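Local coordinates for RNA pseudouridylate synthase domain-containing protein 4 (Homo sapiens, PDB 5UBA) that converts uridine to pseudouridine in mitochondrial RNAs, including 16S ribosomal RNA, a modification needed to assemble a functional mitochondrial ribosome, at residues Thr175-Leu180 with Ala187-Gln192. Residues are numbered along the deposited sequence; the frame is centred on the assembly and turned at random.
Sequences TQYQVL and ALVELQ
Gln-176 and Gln-192 run side by side in the same direction, both extended beyond CG, with their amide planes turned 53° apart. Their OE1 atoms stay 4.0 Å from each other, and one water donates to both, at 3.0 Å from OE1 of Gln-176 and from OE1 of Gln-192; Lys-114 NZ also bonds the Gln-192 oxygen, so two donors meet that atom. Between the backbones of the same two residues, each N-H donates to the other's O, and Gln-178 and Glu-190 repeat this reciprocal pair. The closely spaced CA atoms of Tyr-177 and Leu-191, 4.5 Å apart, mark a non-hydrogen-bonded pair between them. The strands thus form an antiparallel beta hairpin of the RluA-type pseudouridine synthase domain, with strands 127-130 and 112-120 flanking it. On the face bearing Tyr-177 and Leu-191, CD2 of Leu-191 packs against CB of Tyr-177 at 3.7 Å. The ring itself leads away, because CG of Tyr-177 sits between backbone N and carbonyl carbon (chi1 73°), and its OH bonds Pro-125 O. Helix 200-209 packs on this face, and the side chain of Leu-191 is about 11 Å from that of Asp-83, the probable catalytic residue. Near the turn, Leu-180 N donates to Leu-188 O at 2.8 Å, while the Leu-180 side chain slants across its neighbours: CD1 lies 4.1 Å from CD2 of Leu-188 and 4.0 Å from CB of Glu-190. A serine in place of Leu-180 would probably keep the backbone bond but leave Leu-188 CD2 and Glu-190 CB without this apolar contact. Trp-116 touches Leu-180 too, and its NE1 bonds Glu-190 OE2.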
loop_
_atom_site.group_PDB
_atom_site.type_symbol
_atom_site.label_atom_id
_atom_site.label_comp_id
_atom_site.label_asym_id
_atom_site.label_seq_id
_atom_site.Cartn_x
_atom_site.Cartn_y
_atom_site.Cartn_z
ATOM N N THR A 175 -2.113 5.262 11.992
ATOM C CA THR A 175 -0.951 5.124 11.109
ATOM C C THR A 175 0.249 5.786 11.747
ATOM O O THR A 175 0.194 6.986 12.031
ATOM C CB THR A 175 -1.234 5.849 9.781
ATOM O OG1 THR A 175 -2.408 5.303 9.179
ATOM C CG2 THR A 175 -0.055 5.725 8.826
ATOM N N GLN A 176 1.326 5.043 11.964
ATOM C CA GLN A 176 2.601 5.623 12.375
ATOM C C GLN A 176 3.351 5.997 11.113
ATOM O O GLN A 176 3.265 5.283 10.105
ATOM C CB GLN A 176 3.399 4.646 13.237
ATOM C CG GLN A 176 2.630 4.346 14.517
ATOM C CD GLN A 176 3.270 3.335 15.435
ATOM O OE1 GLN A 176 4.395 2.866 15.221
ATOM N NE2 GLN A 176 2.548 3.005 16.500
ATOM N N TYR A 177 4.120 7.079 11.158
ATOM C CA TYR A 177 4.928 7.481 10.007
ATOM C C TYR A 177 6.249 8.068 10.396
ATOM O O TYR A 177 6.392 8.615 11.480
ATOM C CB TYR A 177 4.168 8.451 9.117
ATOM C CG TYR A 177 4.036 9.831 9.718
ATOM C CD1 TYR A 177 2.983 10.152 10.566
ATOM C CD2 TYR A 177 4.981 10.808 9.430
ATOM C CE1 TYR A 177 2.883 11.426 11.130
ATOM C CE2 TYR A 177 4.877 12.083 9.971
ATOM C CZ TYR A 177 3.819 12.378 10.812
ATOM O OH TYR A 177 3.719 13.659 11.388
ATOM N N GLN A 178 7.211 7.957 9.488
ATOM C CA GLN A 178 8.542 8.499 9.664
ATOM C C GLN A 178 9.075 8.880 8.303
ATOM O O GLN A 178 9.201 8.013 7.418
ATOM C CB GLN A 178 9.444 7.418 10.261
ATOM C CG GLN A 178 10.922 7.728 10.287
ATOM C CD GLN A 178 11.261 8.800 11.267
ATOM O OE1 GLN A 178 11.145 8.589 12.473
ATOM N NE2 GLN A 178 11.695 9.958 10.768
ATOM N N VAL A 179 9.438 10.137 8.126
ATOM C CA VAL A 179 10.146 10.541 6.921
ATOM C C VAL A 179 11.531 9.887 6.909
ATOM O O VAL A 179 12.266 9.974 7.904
ATOM C CB VAL A 179 10.266 12.075 6.811
ATOM C CG1 VAL A 179 11.251 12.471 5.714
ATOM C CG2 VAL A 179 8.889 12.701 6.617
ATOM N N LEU A 180 11.880 9.253 5.794
ATOM C CA LEU A 180 13.195 8.633 5.588
ATOM C C LEU A 180 14.171 9.530 4.833
ATOM O O LEU A 180 15.388 9.463 5.050
ATOM C CB LEU A 180 13.037 7.343 4.800
ATOM C CG LEU A 180 12.211 6.243 5.462
ATOM C CD1 LEU A 180 12.125 5.043 4.520
ATOM C CD2 LEU A 180 12.791 5.896 6.835
ATOM N N ALA A 187 8.892 13.826 -0.176
ATOM C CA ALA A 187 9.463 12.944 0.813
ATOM C C ALA A 187 9.300 11.461 0.495
ATOM O O ALA A 187 8.346 11.081 -0.173
ATOM C CB ALA A 187 8.884 13.236 2.170
ATOM N N LEU A 188 10.260 10.658 0.936
ATOM C CA LEU A 188 10.107 9.205 1.041
ATOM C C LEU A 188 9.700 8.951 2.483
ATOM O O LEU A 188 10.445 9.355 3.404
ATOM C CB LEU A 188 11.409 8.490 0.715
ATOM C CG LEU A 188 11.413 6.972 0.924
ATOM C CD1 LEU A 188 10.363 6.276 0.066
ATOM C CD2 LEU A 188 12.811 6.398 0.676
ATOM N N VAL A 189 8.563 8.291 2.683
ATOM C CA VAL A 189 7.971 8.148 4.005
ATOM C C VAL A 189 7.711 6.672 4.293
ATOM O O VAL A 189 7.116 5.980 3.463
ATOM C CB VAL A 189 6.644 8.927 4.138
ATOM C CG1 VAL A 189 6.100 8.889 5.566
ATOM C CG2 VAL A 189 6.792 10.373 3.651
ATOM N N GLU A 190 8.156 6.215 5.467
ATOM C CA GLU A 190 7.828 4.881 5.964
ATOM C C GLU A 190 6.549 4.967 6.778
ATOM O O GLU A 190 6.403 5.835 7.647
ATOM C CB GLU A 190 8.974 4.318 6.812
ATOM C CG GLU A 190 8.814 2.839 7.177
ATOM C CD GLU A 190 10.139 2.164 7.616
ATOM O OE1 GLU A 190 10.464 2.352 8.823
ATOM O OE2 GLU A 190 10.869 1.443 6.818
ATOM N N LEU A 191 5.608 4.083 6.480
ATOM C CA LEU A 191 4.294 4.073 7.105
ATOM C C LEU A 191 4.050 2.731 7.745
ATOM O O LEU A 191 4.365 1.692 7.147
ATOM C CB LEU A 191 3.249 4.280 6.026
ATOM C CG LEU A 191 3.432 5.543 5.172
ATOM C CD1 LEU A 191 2.682 5.452 3.873
ATOM C CD2 LEU A 191 2.998 6.732 5.997
ATOM N N GLN A 192 3.437 2.742 8.921
ATOM C CA GLN A 192 3.035 1.508 9.568
ATOM C C GLN A 192 1.601 1.683 9.966
ATOM O O GLN A 192 1.328 2.313 11.008
ATOM C CB GLN A 192 3.920 1.147 10.770
ATOM C CG GLN A 192 3.405 -0.124 11.450
ATOM C CD GLN A 192 4.265 -0.650 12.568
ATOM O OE1 GLN A 192 5.349 -0.154 12.850
ATOM N NE2 GLN A 192 3.761 -1.692 13.222
HETATM O O HOH W 1 6.343 2.712 12.926
#